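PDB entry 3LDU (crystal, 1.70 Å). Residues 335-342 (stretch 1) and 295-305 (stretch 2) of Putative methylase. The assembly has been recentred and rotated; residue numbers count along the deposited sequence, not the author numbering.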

ATOM      1  N   LEU A 335       2.037  21.010 -24.067  1.00 33.53           N
ATOM      2  CA  LEU A 335       1.947  19.659 -24.600  1.00 31.60           C
ATOM      3  C   LEU A 335       0.663  19.514 -25.404  1.00 38.05           C
ATOM      4  O   LEU A 335      -0.321  20.217 -25.159  1.00 39.84           O
ATOM      5  CB  LEU A 335       1.982  18.632 -23.450  1.00 25.04           C
ATOM      6  CG  LEU A 335       3.283  18.693 -22.647  1.00 23.93           C
ATOM      7  CD1 LEU A 335       3.230  17.856 -21.344  1.00 28.36           C
ATOM      8  CD2 LEU A 335       4.448  18.257 -23.528  1.00 27.35           C
ATOM      9  N   LYS A 336       0.666  18.601 -26.368  1.00 33.91           N
ATOM     10  CA  LYS A 336      -0.498  18.432 -27.222  1.00 43.24           C
ATOM     11  C   LYS A 336      -1.456  17.407 -26.646  1.00 30.69           C
ATOM     12  O   LYS A 336      -1.243  16.214 -26.798  1.00 34.82           O
ATOM     13  CB  LYS A 336      -0.075  18.016 -28.634  1.00 54.97           C
ATOM     14  CG  LYS A 336      -1.238  17.878 -29.606  1.00 67.66           C
ATOM     15  CD  LYS A 336      -2.097  19.135 -29.609  1.00 72.30           C
ATOM     16  CE  LYS A 336      -3.239  19.034 -30.608  1.00 75.67           C
ATOM     17  NZ  LYS A 336      -4.158  20.200 -30.505  1.00 74.58           N
ATOM     18  N   ASN A 337      -2.512  17.882 -25.991  1.00 31.31           N
ATOM     19  CA  ASN A 337      -3.559  17.004 -25.488  1.00 35.82           C
ATOM     20  C   ASN A 337      -3.032  15.972 -24.491  1.00 30.71           C
ATOM     21  O   ASN A 337      -3.440  14.813 -24.525  1.00 31.99           O
ATOM     22  CB  ASN A 337      -4.238  16.277 -26.648  1.00 37.86           C
ATOM     23  CG  ASN A 337      -5.150  17.178 -27.444  1.00 47.33           C
ATOM     24  OD1 ASN A 337      -5.919  17.948 -26.880  1.00 49.05           O
ATOM     25  ND2 ASN A 337      -5.069  17.087 -28.766  1.00 46.07           N
ATOM     26  N   TRP A 338      -2.114  16.377 -23.622  1.00 29.25           N
ATOM     27  CA  TRP A 338      -1.655  15.467 -22.569  1.00 24.53           C
ATOM     28  C   TRP A 338      -2.558  15.558 -21.334  1.00 27.13           C
ATOM     29  O   TRP A 338      -3.332  16.504 -21.185  1.00 28.54           O
ATOM     30  CB  TRP A 338      -0.203  15.776 -22.167  1.00 28.19           C
ATOM     31  CG  TRP A 338       0.845  15.221 -23.106  1.00 27.97           C
ATOM     32  CD1 TRP A 338       0.902  15.390 -24.462  1.00 29.85           C
ATOM     33  CD2 TRP A 338       1.997  14.440 -22.748  1.00 26.82           C
ATOM     34  NE1 TRP A 338       2.010  14.748 -24.973  1.00 28.30           N
ATOM     35  CE2 TRP A 338       2.697  14.154 -23.945  1.00 25.90           C
ATOM     36  CE3 TRP A 338       2.497  13.933 -21.539  1.00 22.98           C
ATOM     37  CZ2 TRP A 338       3.872  13.398 -23.963  1.00 25.16           C
ATOM     38  CZ3 TRP A 338       3.670  13.190 -21.560  1.00 23.17           C
ATOM     39  CH2 TRP A 338       4.342  12.925 -22.768  1.00 25.41           C
ATOM     40  N   SER A 339      -2.434  14.564 -20.459  1.00 23.69           N
ATOM     41  CA  SER A 339      -3.103  14.527 -19.160  1.00 21.85           C
ATOM     42  C   SER A 339      -1.993  14.556 -18.117  1.00 28.59           C
ATOM     43  O   SER A 339      -0.992  13.873 -18.282  1.00 28.21           O
ATOM     44  CB  SER A 339      -3.867  13.207 -18.986  1.00 21.97           C
ATOM     45  OG  SER A 339      -4.962  13.095 -19.883  1.00 28.80           O
ATOM     46  N   TYR A 340      -2.152  15.326 -17.045  1.00 20.85           N
ATOM     47  CA  TYR A 340      -1.107  15.352 -16.026  1.00 20.61           C
ATOM     48  C   TYR A 340      -1.701  15.305 -14.622  1.00 22.59           C
ATOM     49  O   TYR A 340      -2.796  15.819 -14.384  1.00 22.03           O
ATOM     50  CB  TYR A 340      -0.152  16.542 -16.206  1.00 23.11           C
ATOM     51  CG  TYR A 340      -0.759  17.776 -16.861  1.00 26.43           C
ATOM     52  CD1 TYR A 340      -1.328  18.782 -16.096  1.00 24.79           C
ATOM     53  CD2 TYR A 340      -0.719  17.946 -18.239  1.00 28.63           C
ATOM     54  CE1 TYR A 340      -1.873  19.916 -16.678  1.00 31.69           C
ATOM     55  CE2 TYR A 340      -1.273  19.091 -18.842  1.00 26.50           C
ATOM     56  CZ  TYR A 340      -1.845  20.069 -18.047  1.00 32.98           C
ATOM     57  OH  TYR A 340      -2.398  21.214 -18.608  1.00 36.47           O
ATOM     58  N   TYR A 341      -0.965  14.683 -13.707  1.00 20.89           N
ATOM     59  CA  TYR A 341      -1.451  14.411 -12.358  1.00 20.02           C
ATOM     60  C   TYR A 341      -0.299  14.680 -11.407  1.00 18.83           C
ATOM     61  O   TYR A 341       0.801  14.173 -11.612  1.00 19.04           O
ATOM     62  CB  TYR A 341      -1.887  12.947 -12.256  1.00 18.26           C
ATOM     63  CG  TYR A 341      -2.964  12.573 -13.259  1.00 17.28           C
ATOM     64  CD1 TYR A 341      -4.311  12.602 -12.909  1.00 21.44           C
ATOM     65  CD2 TYR A 341      -2.631  12.221 -14.575  1.00 22.20           C
ATOM     66  CE1 TYR A 341      -5.307  12.263 -13.825  1.00 20.75           C
ATOM     67  CE2 TYR A 341      -3.625  11.895 -15.503  1.00 25.10           C
ATOM     68  CZ  TYR A 341      -4.956  11.913 -15.117  1.00 27.82           C
ATOM     69  OH  TYR A 341      -5.961  11.597 -16.023  1.00 27.62           O
ATOM     70  N   LEU A 342      -0.530  15.501 -10.393  1.00 17.54           N
ATOM     71  CA  LEU A 342       0.551  15.899  -9.499  1.00 17.93           C
ATOM     72  C   LEU A 342       0.098  15.787  -8.061  1.00 23.16           C
ATOM     73  O   LEU A 342      -1.002  16.226  -7.713  1.00 22.30           O
ATOM     74  CB  LEU A 342       0.947  17.360  -9.770  1.00 18.36           C
ATOM     75  CG  LEU A 342       1.544  17.673 -11.143  1.00 25.40           C
ATOM     76  CD1 LEU A 342       0.431  18.122 -12.079  1.00 28.00           C
ATOM     77  CD2 LEU A 342       2.622  18.748 -11.055  1.00 27.15           C
TER
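Stretch 2 (295-305) QFKSEDEFGFI

Stretch 2 runs alongside stretch 1 in the same direction, extended for most of its length, and the two become neighbouring parallel strands where S339 pairs with F304 (CA to CA 4.9 Å) and Y340 with I305 (CA to CA 4.4 Å). Touching residues are at least 30 positions apart in the sequence, so the contact joins distant parts of the chain. Together the stretches bury 791 Å² of surface.

The strand pairing has the alternating pattern expected of parallel strands. The amide N of S339 donates to O of G303 at 3.0 Å; O of S339 then accepts from N of I305 at 2.9 Å; and O of I305 accepts from N of Y341 at 2.8 Å, this last bond being the most bent of the three. S339 thus spends both its backbone NH and its carbonyl on stretch 2, while I305 does the same toward stretch 1. CA-H...O contacts reinforce the ladder, with CA of F304 3.3 Å from O of S339 and CA of Y340 3.3 Å from O of I305. S339 and F304 put their side chains on one face of the sheet, Y340 and I305 on the other. On the latter, CB of Y340 meets CB of I305 at 3.8 Å, and the branched I305 also packs its CD1 against CD1 of L335 at 3.6 Å.

Before the strands begin, both chains turn through positive phi, N337 at 60/40 and F302 at 62/33. Asparagine tolerates this conformation well, whereas phenylalanine adopts it less readily. Here N of F302 donates to O of K336 at 3.2 Å, and CA of F302 approaches O of N337, also at 3.2 Å, in a CA-H...O contact.

W338 is the centrepiece. Its indole NE1, a lone donor that would be costly to bury unpaired, points almost straight at O of D300, 2.9 Å away. The hydrocarbon part of the ring meets apolar partners: CZ3 lies 3.9 Å from CG1 of I305, and F296 turns its edge toward the indole face, with CZ 3.8 Å from CH2 of W338. G303 lies over the ring, its CA 3.5 Å from the centroid of the six-membered ring in a CH-pi contact. Glycine suits this position because a CB here would come within 2.5 Å of CZ2 of W338.

Water completes the polar accounting. Water 1 accepts from N of K336 at 2.7 Å and donates to O of S298 at 2.9 Å and O of D300 at 2.8 Å, linking the two backbones; O of D300 therefore serves both this water and the indole. Within stretch 2, N of D300 donates to OG of S298 at 3.0 Å, the short serine side chain supplying an acceptor close to the backbone. Water 2 donates to O of G303 at 2.9 Å and hydrogen-bonds OG of S339 at 2.8 Å, so that carbonyl, too, has two partners.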

ATOM      1  N   GLN A 295      11.653  22.124 -18.598  1.00 25.56           N
ATOM      2  CA  GLN A 295      11.990  22.185 -20.010  1.00 24.39           C
ATOM      3  C   GLN A 295      11.398  21.007 -20.751  1.00 24.53           C
ATOM      4  O   GLN A 295      11.739  20.774 -21.914  1.00 27.72           O
ATOM      5  CB  GLN A 295      13.506  22.190 -20.203  1.00 24.41           C
ATOM      6  CG  GLN A 295      14.204  23.223 -19.354  1.00 31.39           C
ATOM      7  CD  GLN A 295      13.762  24.613 -19.702  1.00 40.41           C
ATOM      8  OE1 GLN A 295      13.907  25.043 -20.847  1.00 35.42           O
ATOM      9  NE2 GLN A 295      13.211  25.331 -18.722  1.00 34.53           N
ATOM     10  N   PHE A 296      10.539  20.240 -20.085  1.00 27.23           N
ATOM     11  CA  PHE A 296      10.005  19.052 -20.738  1.00 30.69           C
ATOM     12  C   PHE A 296       9.183  19.438 -21.972  1.00 34.25           C
ATOM     13  O   PHE A 296       8.349  20.345 -21.926  1.00 31.97           O
ATOM     14  CB  PHE A 296       9.198  18.147 -19.785  1.00 27.50           C
ATOM     15  CG  PHE A 296       8.623  16.941 -20.471  1.00 24.34           C
ATOM     16  CD1 PHE A 296       9.443  15.881 -20.833  1.00 32.75           C
ATOM     17  CD2 PHE A 296       7.271  16.892 -20.812  1.00 29.80           C
ATOM     18  CE1 PHE A 296       8.933  14.775 -21.491  1.00 35.01           C
ATOM     19  CE2 PHE A 296       6.751  15.789 -21.470  1.00 31.03           C
ATOM     20  CZ  PHE A 296       7.589  14.725 -21.809  1.00 32.43           C
ATOM     21  N   LYS A 297       9.448  18.756 -23.080  1.00 31.24           N
ATOM     22  CA  LYS A 297       8.702  18.970 -24.316  1.00 32.38           C
ATOM     23  C   LYS A 297       8.518  17.633 -25.024  1.00 31.47           C
ATOM     24  O   LYS A 297       9.338  16.724 -24.879  1.00 37.10           O
ATOM     25  CB  LYS A 297       9.456  19.943 -25.241  1.00 37.14           C
ATOM     26  CG  LYS A 297       9.682  21.322 -24.647  1.00 46.73           C
ATOM     27  CD  LYS A 297      10.640  22.152 -25.505  1.00 53.17           C
ATOM     28  CE  LYS A 297      10.738  23.585 -24.996  1.00 60.89           C
ATOM     29  NZ  LYS A 297      11.229  23.666 -23.591  1.00 59.80           N
ATOM     30  N   SER A 298       7.447  17.513 -25.793  1.00 32.56           N
ATOM     31  CA  SER A 298       7.226  16.295 -26.550  1.00 31.09           C
ATOM     32  C   SER A 298       6.466  16.596 -27.827  1.00 35.19           C
ATOM     33  O   SER A 298       5.672  17.540 -27.879  1.00 41.23           O
ATOM     34  CB  SER A 298       6.456  15.271 -25.717  1.00 35.88           C
ATOM     35  OG  SER A 298       6.187  14.119 -26.490  1.00 40.98           O
ATOM     36  N   GLU A 299       6.718  15.788 -28.852  1.00 42.73           N
ATOM     37  CA  GLU A 299       5.985  15.894 -30.102  1.00 55.22           C
ATOM     38  C   GLU A 299       4.846  14.884 -30.144  1.00 54.35           C
ATOM     39  O   GLU A 299       3.953  14.982 -30.987  1.00 56.18           O
ATOM     40  CB  GLU A 299       6.919  15.721 -31.302  1.00 70.24           C
ATOM     41  CG  GLU A 299       7.630  17.006 -31.703  1.00 81.95           C
ATOM     42  CD  GLU A 299       6.661  18.135 -32.013  1.00 92.68           C
ATOM     43  OE1 GLU A 299       7.036  19.313 -31.832  1.00 97.33           O
ATOM     44  OE2 GLU A 299       5.518  17.846 -32.430  1.00 95.91           O
ATOM     45  N   ASP A 300       4.883  13.923 -29.223  1.00 44.71           N
ATOM     46  CA  ASP A 300       3.800  12.964 -29.068  1.00 44.23           C
ATOM     47  C   ASP A 300       2.592  13.681 -28.474  1.00 42.24           C
ATOM     48  O   ASP A 300       2.739  14.650 -27.728  1.00 38.53           O
ATOM     49  CB  ASP A 300       4.219  11.817 -28.137  1.00 50.40           C
ATOM     50  CG  ASP A 300       5.329  10.949 -28.725  1.00 57.90           C
ATOM     51  OD1 ASP A 300       5.537  10.990 -29.958  1.00 60.21           O
ATOM     52  OD2 ASP A 300       5.988  10.218 -27.948  1.00 53.90           O
ATOM     53  N   GLU A 301       1.395  13.223 -28.811  1.00 37.08           N
ATOM     54  CA  GLU A 301       0.206  13.740 -28.144  1.00 39.59           C
ATOM     55  C   GLU A 301      -0.472  12.655 -27.313  1.00 29.52           C
ATOM     56  O   GLU A 301      -0.153  11.476 -27.440  1.00 35.82           O
ATOM     57  CB  GLU A 301      -0.772  14.393 -29.129  1.00 48.13           C
ATOM     58  CG  GLU A 301      -1.110  13.573 -30.358  1.00 61.63           C
ATOM     59  CD  GLU A 301      -2.028  14.322 -31.323  1.00 69.33           C
ATOM     60  OE1 GLU A 301      -2.639  15.335 -30.913  1.00 69.66           O
ATOM     61  OE2 GLU A 301      -2.141  13.892 -32.490  1.00 68.39           O
ATOM     62  N   PHE A 302      -1.393  13.064 -26.450  1.00 31.78           N
ATOM     63  CA  PHE A 302      -2.150  12.121 -25.627  1.00 31.42           C
ATOM     64  C   PHE A 302      -1.251  11.325 -24.685  1.00 31.02           C
ATOM     65  O   PHE A 302      -1.523  10.170 -24.385  1.00 33.86           O
ATOM     66  CB  PHE A 302      -2.977  11.175 -26.504  1.00 37.19           C
ATOM     67  CG  PHE A 302      -3.840  11.889 -27.513  1.00 42.21           C
ATOM     68  CD1 PHE A 302      -4.847  12.741 -27.100  1.00 48.05           C
ATOM     69  CD2 PHE A 302      -3.635  11.714 -28.871  1.00 50.55           C
ATOM     70  CE1 PHE A 302      -5.638  13.409 -28.026  1.00 49.94           C
ATOM     71  CE2 PHE A 302      -4.420  12.378 -29.800  1.00 51.92           C
ATOM     72  CZ  PHE A 302      -5.424  13.224 -29.374  1.00 47.51           C
ATOM     73  N   GLY A 303      -0.181  11.951 -24.209  1.00 28.42           N
ATOM     74  CA  GLY A 303       0.648  11.323 -23.196  1.00 23.67           C
ATOM     75  C   GLY A 303       0.134  11.575 -21.784  1.00 25.09           C
ATOM     76  O   GLY A 303      -0.827  12.325 -21.567  1.00 25.89           O
ATOM     77  N   PHE A 304       0.784  10.945 -20.815  1.00 25.79           N
ATOM     78  CA  PHE A 304       0.433  11.105 -19.411  1.00 22.74           C
ATOM     79  C   PHE A 304       1.647  11.556 -18.619  1.00 21.34           C
ATOM     80  O   PHE A 304       2.752  11.094 -18.874  1.00 22.45           O
ATOM     81  CB  PHE A 304      -0.036   9.769 -18.828  1.00 22.07           C
ATOM     82  CG  PHE A 304      -1.363   9.316 -19.339  1.00 21.42           C
ATOM     83  CD1 PHE A 304      -2.519   9.617 -18.650  1.00 27.31           C
ATOM     84  CD2 PHE A 304      -1.451   8.577 -20.508  1.00 24.34           C
ATOM     85  CE1 PHE A 304      -3.740   9.198 -19.120  1.00 32.39           C
ATOM     86  CE2 PHE A 304      -2.671   8.158 -20.983  1.00 32.72           C
ATOM     87  CZ  PHE A 304      -3.817   8.469 -20.289  1.00 30.50           C
ATOM     88  N   ILE A 305       1.429  12.441 -17.650  1.00 22.22           N
ATOM     89  CA  ILE A 305       2.441  12.761 -16.646  1.00 20.36           C
ATOM     90  C   ILE A 305       1.858  12.432 -15.274  1.00 19.60           C
ATOM     91  O   ILE A 305       0.725  12.828 -14.968  1.00 18.37           O
ATOM     92  CB  ILE A 305       2.850  14.239 -16.686  1.00 18.25           C
ATOM     93  CG1 ILE A 305       3.766  14.492 -17.885  1.00 21.17           C
ATOM     94  CG2 ILE A 305       3.568  14.625 -15.389  1.00 21.27           C
ATOM     95  CD1 ILE A 305       3.790  15.967 -18.361  1.00 21.99           C
TER
HETATM   96  O   HOH W   1       2.835  17.398 -27.366  1.00 52.17           O
HETATM   97  O   HOH W   2      -3.652  11.992 -22.072  1.00 36.56           O